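Enoyl-CoA hydratase (Mycobacterium avium, PDB 3OC7) probably catalyses the reversible addition of water to the double bond of 2-enoyl-CoA thioesters in fatty acid metabolism, as a member of the crotonase superfamily. Local coordinates at residues A[125-130]-A[187-192]; A[151-156]-A[238-243]. All coordinates share one frame; numbering follows the deposited sequence.

Contact 1 of 2, residues A[125-130]-A[187-192]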
ATOM      1  N   GLY A 125      -0.611  16.064 -10.053  1.00 11.74           N
ATOM      2  CA  GLY A 125      -0.616  16.554  -8.662  1.00 11.46           C
ATOM      3  C   GLY A 125      -2.001  16.968  -8.171  1.00 11.12           C
ATOM      4  O   GLY A 125      -2.336  16.707  -7.011  1.00 11.57           O
ATOM      5  N   LEU A 126      -2.804  17.589  -9.048  1.00 11.40           N
ATOM      6  CA  LEU A 126      -4.228  17.867  -8.746  1.00 11.68           C
ATOM      7  C   LEU A 126      -5.043  16.592  -8.521  1.00 10.74           C
ATOM      8  O   LEU A 126      -5.785  16.493  -7.519  1.00 11.21           O
ATOM      9  CB  LEU A 126      -4.900  18.717  -9.847  1.00 12.33           C
ATOM     10  CG  LEU A 126      -4.430  20.153 -10.066  1.00 15.31           C
ATOM     11  CD1 LEU A 126      -5.344  20.874 -11.078  1.00 16.79           C
ATOM     12  CD2 LEU A 126      -4.334  20.925  -8.764  1.00 17.17           C
ATOM     13  N   VAL A 127      -4.899  15.617  -9.438  1.00  9.82           N
ATOM     14  CA  VAL A 127      -5.591  14.321  -9.301  1.00  9.85           C
ATOM     15  C   VAL A 127      -5.204  13.640  -7.964  1.00  9.57           C
ATOM     16  O   VAL A 127      -6.081  13.132  -7.235  1.00  9.71           O
ATOM     17  CB  VAL A 127      -5.310  13.381 -10.545  1.00  9.87           C
ATOM     18  CG1 VAL A 127      -5.940  11.993 -10.353  1.00 10.84           C
ATOM     19  CG2 VAL A 127      -5.793  14.034 -11.882  1.00 12.18           C
ATOM     20  N   GLY A 128      -3.901  13.591  -7.664  1.00  8.52           N
ATOM     21  CA  GLY A 128      -3.421  13.016  -6.389  1.00  8.81           C
ATOM     22  C   GLY A 128      -3.934  13.691  -5.117  1.00  8.53           C
ATOM     23  O   GLY A 128      -4.260  12.999  -4.128  1.00  8.81           O
ATOM     24  N   ALA A 129      -4.084  15.024  -5.150  1.00  8.97           N
ATOM     25  CA  ALA A 129      -4.536  15.801  -3.963  1.00  8.75           C
ATOM     26  C   ALA A 129      -6.017  15.591  -3.613  1.00  8.97           C
ATOM     27  O   ALA A 129      -6.394  15.688  -2.433  1.00  8.96           O
ATOM     28  CB  ALA A 129      -4.232  17.314  -4.142  1.00  9.74           C
ATOM     29  N   CYS A 130      -6.862  15.342  -4.624  1.00  8.06           N
ATOM     30  CA  CYS A 130      -8.312  15.113  -4.376  1.00  8.24           C
ATOM     31  C   CYS A 130      -8.551  13.862  -3.483  1.00  8.43           C
ATOM     32  O   CYS A 130      -7.810  12.871  -3.563  1.00  8.54           O
ATOM     33  CB  CYS A 130      -9.090  15.046  -5.702  1.00  8.07           C
ATOM     34  SG  CYS A 130      -9.182  16.642  -6.622  1.00 10.16           S
ATOM     35  N   GLY A 187      -4.141   2.771  -8.163  1.00  9.26           N
ATOM     36  CA  GLY A 187      -4.393   3.744  -7.084  1.00  8.40           C
ATOM     37  C   GLY A 187      -4.339   5.207  -7.522  1.00  7.85           C
ATOM     38  O   GLY A 187      -4.520   6.115  -6.678  1.00  8.46           O
ATOM     39  N   LEU A 188      -4.120   5.478  -8.818  1.00  8.81           N
ATOM     40  CA  LEU A 188      -4.093   6.885  -9.300  1.00  9.19           C
ATOM     41  C   LEU A 188      -5.490   7.542  -9.237  1.00  9.11           C
ATOM     42  O   LEU A 188      -5.605   8.746  -8.927  1.00  9.16           O
ATOM     43  CB  LEU A 188      -3.493   6.992 -10.711  1.00  9.49           C
ATOM     44  CG  LEU A 188      -3.454   8.400 -11.340  1.00 10.21           C
ATOM     45  CD1 LEU A 188      -2.640   9.401 -10.492  1.00 12.29           C
ATOM     46  CD2 LEU A 188      -2.913   8.367 -12.756  1.00 12.83           C
ATOM     47  N   ILE A 189      -6.536   6.760  -9.539  1.00  8.32           N
ATOM     48  CA  ILE A 189      -7.950   7.197  -9.362  1.00  8.76           C
ATOM     49  C   ILE A 189      -8.715   6.198  -8.502  1.00  8.69           C
ATOM     50  O   ILE A 189      -8.228   5.074  -8.262  1.00  9.55           O
ATOM     51  CB  ILE A 189      -8.696   7.443 -10.742  1.00  8.27           C
ATOM     52  CG1 ILE A 189      -8.874   6.117 -11.507  1.00  8.61           C
ATOM     53  CG2 ILE A 189      -7.958   8.510 -11.586  1.00 10.51           C
ATOM     54  CD1 ILE A 189      -9.639   6.221 -12.836  1.00  9.92           C
ATOM     55  N   THR A 190      -9.901   6.603  -8.041  1.00  8.36           N
ATOM     56  CA  THR A 190     -10.808   5.730  -7.260  1.00  9.02           C
ATOM     57  C   THR A 190     -11.583   4.733  -8.137  1.00  9.24           C
ATOM     58  O   THR A 190     -11.729   3.544  -7.769  1.00 10.56           O
ATOM     59  CB  THR A 190     -11.818   6.577  -6.417  1.00  9.21           C
ATOM     60  OG1 THR A 190     -11.129   7.667  -5.767  1.00  9.50           O
ATOM     61  CG2 THR A 190     -12.550   5.718  -5.374  1.00 10.58           C
ATOM     62  N   MET A 191     -12.110   5.219  -9.263  1.00 10.73           N
ATOM     63  CA  MET A 191     -12.903   4.376 -10.170  1.00 11.97           C
ATOM     64  C   MET A 191     -12.950   4.873 -11.609  1.00 11.52           C
ATOM     65  O   MET A 191     -13.017   6.083 -11.868  1.00 10.72           O
ATOM     66  CB  MET A 191     -14.326   4.188  -9.645  1.00 14.76           C
ATOM     67  CG  MET A 191     -15.023   5.433  -9.167  1.00 17.79           C
ATOM     68  SD  MET A 191     -16.706   5.155  -8.528  1.00 28.72           S
ATOM     69  CE  MET A 191     -17.556   4.895 -10.055  1.00 18.90           C
ATOM     70  N   ALA A 192     -12.913   3.910 -12.526  1.00 11.74           N
ATOM     71  CA  ALA A 192     -13.233   4.145 -13.945  1.00 11.98           C
ATOM     72  C   ALA A 192     -14.751   4.029 -14.187  1.00 12.94           C
ATOM     73  O   ALA A 192     -15.398   3.114 -13.661  1.00 15.01           O
ATOM     74  CB  ALA A 192     -12.478   3.136 -14.824  1.00 12.20           C
TER

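Contact 2 of 2, residues A[151-156]-A[238-243]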
ATOM      1  N   ALA A 151      12.378  14.994 -13.764  1.00 12.54           N
ATOM      2  CA  ALA A 151      11.748  13.978 -12.878  1.00 11.62           C
ATOM      3  C   ALA A 151      10.418  14.489 -12.296  1.00 11.84           C
ATOM      4  O   ALA A 151      10.229  15.704 -12.188  1.00 11.93           O
ATOM      5  CB  ALA A 151      12.715  13.576 -11.747  1.00 12.12           C
ATOM      6  N   PRO A 152       9.494  13.576 -11.913  1.00 11.43           N
ATOM      7  CA  PRO A 152       8.232  14.008 -11.268  1.00 11.56           C
ATOM      8  C   PRO A 152       8.381  14.365  -9.763  1.00 11.13           C
ATOM      9  O   PRO A 152       7.757  13.726  -8.894  1.00 11.24           O
ATOM     10  CB  PRO A 152       7.281  12.810 -11.502  1.00 11.74           C
ATOM     11  CG  PRO A 152       8.075  11.753 -12.293  1.00 13.11           C
ATOM     12  CD  PRO A 152       9.524  12.123 -12.176  1.00 11.72           C
ATOM     13  N   ALA A 153       9.183  15.394  -9.457  1.00 10.72           N
ATOM     14  CA  ALA A 153       9.561  15.721  -8.079  1.00 10.74           C
ATOM     15  C   ALA A 153       8.423  16.238  -7.167  1.00 10.82           C
ATOM     16  O   ALA A 153       8.024  15.545  -6.214  1.00 10.59           O
ATOM     17  CB  ALA A 153      10.811  16.654  -8.054  1.00 11.32           C
ATOM     18  N   ILE A 154       7.906  17.432  -7.461  1.00 11.89           N
ATOM     19  CA  ILE A 154       6.834  18.040  -6.655  1.00 12.67           C
ATOM     20  C   ILE A 154       5.560  17.179  -6.576  1.00 11.69           C
ATOM     21  O   ILE A 154       4.945  17.077  -5.486  1.00 11.69           O
ATOM     22  CB  ILE A 154       6.482  19.471  -7.143  1.00 13.32           C
ATOM     23  CG1 ILE A 154       7.583  20.445  -6.689  1.00 16.96           C
ATOM     24  CG2 ILE A 154       5.028  19.888  -6.686  1.00 15.37           C
ATOM     25  CD1 ILE A 154       7.544  20.829  -5.181  1.00 16.06           C
ATOM     26  N   ILE A 155       5.169  16.554  -7.692  1.00 11.26           N
ATOM     27  CA  ILE A 155       3.924  15.762  -7.696  1.00 10.97           C
ATOM     28  C   ILE A 155       4.007  14.462  -6.849  1.00 10.09           C
ATOM     29  O   ILE A 155       2.968  13.880  -6.494  1.00  9.91           O
ATOM     30  CB  ILE A 155       3.374  15.490  -9.122  1.00 10.29           C
ATOM     31  CG1 ILE A 155       4.322  14.611  -9.942  1.00 12.46           C
ATOM     32  CG2 ILE A 155       3.051  16.807  -9.867  1.00 12.39           C
ATOM     33  CD1 ILE A 155       3.837  14.345 -11.367  1.00 13.62           C
ATOM     34  N   SER A 156       5.238  14.036  -6.522  1.00  9.99           N
ATOM     35  CA  SER A 156       5.490  12.897  -5.608  1.00  9.31           C
ATOM     36  C   SER A 156       4.839  13.066  -4.216  1.00  9.75           C
ATOM     37  O   SER A 156       4.514  12.068  -3.549  1.00  9.10           O
ATOM     38  CB  SER A 156       7.002  12.593  -5.470  1.00  9.70           C
ATOM     39  OG  SER A 156       7.573  12.063  -6.672  1.00 10.19           O
ATOM     40  N   ALA A 238      11.160  21.249  -4.170  1.00 12.94           N
ATOM     41  CA  ALA A 238      11.110  22.486  -4.979  1.00 12.83           C
ATOM     42  C   ALA A 238      12.502  22.901  -5.501  1.00 12.98           C
ATOM     43  O   ALA A 238      12.643  23.267  -6.675  1.00 13.56           O
ATOM     44  CB  ALA A 238      10.423  23.656  -4.179  1.00 12.87           C
ATOM     45  N   GLU A 239      13.523  22.806  -4.645  1.00 12.94           N
ATOM     46  CA  GLU A 239      14.922  23.092  -5.048  1.00 13.85           C
ATOM     47  C   GLU A 239      15.436  22.099  -6.114  1.00 13.90           C
ATOM     48  O   GLU A 239      16.090  22.496  -7.093  1.00 14.59           O
ATOM     49  CB  GLU A 239      15.845  23.161  -3.813  1.00 14.42           C
ATOM     50  CG  GLU A 239      15.495  24.344  -2.883  1.00 16.43           C
ATOM     51  CD  GLU A 239      16.321  24.425  -1.602  1.00 20.86           C
ATOM     52  OE1 GLU A 239      17.405  23.823  -1.520  1.00 22.35           O
ATOM     53  OE2 GLU A 239      15.866  25.119  -0.662  1.00 21.43           O
ATOM     54  N   GLU A 240      15.119  20.810  -5.944  1.00 13.82           N
ATOM     55  CA  GLU A 240      15.461  19.792  -6.950  1.00 13.75           C
ATOM     56  C   GLU A 240      14.823  20.075  -8.323  1.00 14.03           C
ATOM     57  O   GLU A 240      15.496  19.985  -9.365  1.00 13.54           O
ATOM     58  CB  GLU A 240      15.072  18.383  -6.449  1.00 13.68           C
ATOM     59  CG  GLU A 240      15.329  17.263  -7.476  1.00 16.65           C
ATOM     60  CD  GLU A 240      14.987  15.857  -6.977  1.00 20.37           C
ATOM     61  OE1 GLU A 240      14.619  15.675  -5.792  1.00 22.47           O
ATOM     62  OE2 GLU A 240      15.113  14.912  -7.795  1.00 22.40           O
ATOM     63  N   SER A 241      13.530  20.405  -8.328  1.00 13.55           N
ATOM     64  CA  SER A 241      12.782  20.744  -9.547  0.70 13.70           C
ATOM     65  C   SER A 241      13.486  21.858 -10.341  1.00 14.33           C
ATOM     66  O   SER A 241      13.655  21.774 -11.565  1.00 14.40           O
ATOM     67  CB  SER A 241      11.344  21.174  -9.171  0.70 13.90           C
ATOM     68  OG  SER A 241      10.536  21.492 -10.306  0.70 12.68           O
ATOM     69  N   ALA A 242      13.880  22.913  -9.627  1.00 14.96           N
ATOM     70  CA  ALA A 242      14.544  24.058 -10.260  1.00 15.42           C
ATOM     71  C   ALA A 242      15.942  23.759 -10.815  1.00 15.96           C
ATOM     72  O   ALA A 242      16.284  24.229 -11.912  1.00 16.23           O
ATOM     73  CB  ALA A 242      14.583  25.242  -9.285  1.00 15.46           C
ATOM     74  N   ARG A 243      16.744  22.996 -10.065  1.00 16.91           N
ATOM     75  CA  ARG A 243      18.054  22.522 -10.560  1.00 17.65           C
ATOM     76  C   ARG A 243      17.920  21.711 -11.852  1.00 17.78           C
ATOM     77  O   ARG A 243      18.701  21.888 -12.796  1.00 17.69           O
ATOM     78  CB  ARG A 243      18.788  21.681  -9.505  1.00 18.17           C
ATOM     79  CG  ARG A 243      19.344  22.455  -8.317  1.00 20.75           C
ATOM     80  CD  ARG A 243      20.417  21.652  -7.560  1.00 24.27           C
ATOM     81  NE  ARG A 243      19.939  20.365  -7.044  1.00 26.58           N
ATOM     82  CZ  ARG A 243      19.248  20.206  -5.913  1.00 26.24           C
ATOM     83  NH1 ARG A 243      18.926  21.254  -5.160  1.00 26.34           N
ATOM     84  NH2 ARG A 243      18.863  18.991  -5.542  1.00 28.01           N
TER
HETATM   85  O   HOH W   1       8.802  19.053 -10.242  1.00  9.49           O

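Contact 1 of 2, residues A[125-130]-A[187-192]
Val-127 on helix 123-129 meets the chain at Leu-188 and Ile-189, and one methyl, CG1, makes every close approach. The side chain leaves the helix toward the other segment, and CG1, anti to the valine's own backbone N (chi1 176°), comes to 3.6 Å from the carbonyl O of Leu-188. The same methyl touches CD1 of Leu-188 at 4.2 Å, the two side chains crossing at about a right angle, and it lies 4.2 Å from CG2 of Ile-189. Cys-130 is the first residue past the helix. No hydrogen bond passes directly between the segments; a polar link is supplied by the second subunit, whose Arg-166 donates to the carbonyl O atoms of Val-127 and Cys-130 and also to those of Gly-187 and Leu-188. Gly-187, with positive phi, forms a Schellman motif just after helix 180-186. Arg-166 of the second subunit thus gathers carbonyls where two helices finish. In crotonases the start of the helix equivalent to 123-129 helps form the oxyanion hole, and here its last turn packs deep in the fold: Leu-126 lies against helix 86-106, Val-127 against Ile-115 of strand 111-115, and Thr-190 and Met-191 pair with strand 132-135 beside it.

Contact 2 of 2, residues A[151-156]-A[238-243]
Ala-238, on the long helix 212-245, receives the tip of Ile-154 from the loop ahead of helix 156-159. CD1 of Ile-154 rests on the helix backbone, 3.8 Å from Ala-238 N and 3.9 Å from Ala-238 CA, and it also meets the alanine CB at 4.2 Å. In the isoleucine, chi1 of -75° sets CG1 beside the backbone N and opposite the carbonyl carbon; chi2 of -76° then swings CD1 to the helix. Helix 86-106 also borders this isoleucine, through Ala-94, Met-97 and Met-101. Two residues farther on, Glu-240 extends its side chain with both carbon torsions anti, so that CD comes to 4.4 Å from CB of Ala-153; Ala-217 of the third subunit packs against the same glutamate. Ser-241 points toward the loop as well. It has two conformers, and in the one described OG lies 3.0 Å from a water that accepts a bond, 3.3 Å long, from Ile-154 N. This bridge is weak on the Ile-154 side. The loop is shaped from within: Pro-152 centres an inverse gamma turn, a type I turn runs from Ala-153 to Ser-156, and OG of Ser-156 donates to the carbonyl O of Pro-152 at 2.8 Å, with a C=O to donor angle of 154°. Since no hydrogen bond crosses directly, the two segments are joined by van der Waals packing of the methyls of Ala-153 and Ala-238, the CD1 methyl of Ile-154 and the carboxylate carbon of Glu-240, with polar contact between them limited to a weak water link.

Overall arrangement
From the N terminus the four segments come in the order 125-130, 151-156, 187-192, 238-243, so the two contacts cross rather than nest. Contact 1 closes a loop holding strands 132-135 and 140-142 and helices 156-159, 165-174 and 180-186, and joins the last turn of helix 123-129 to the approach to edge strand 191-192. Contact 2 starts inside that loop and closes on helix 212-245, well beyond the end of that loop. Their centres lie about 20 Å apart, yet segments 125-130 and 151-156 pack directly, Gly-125 N sitting 3.7 Å from CG2 of Ile-155. Together they connect the sheet region to the long helix 212-245, each with a different neighbouring subunit close by.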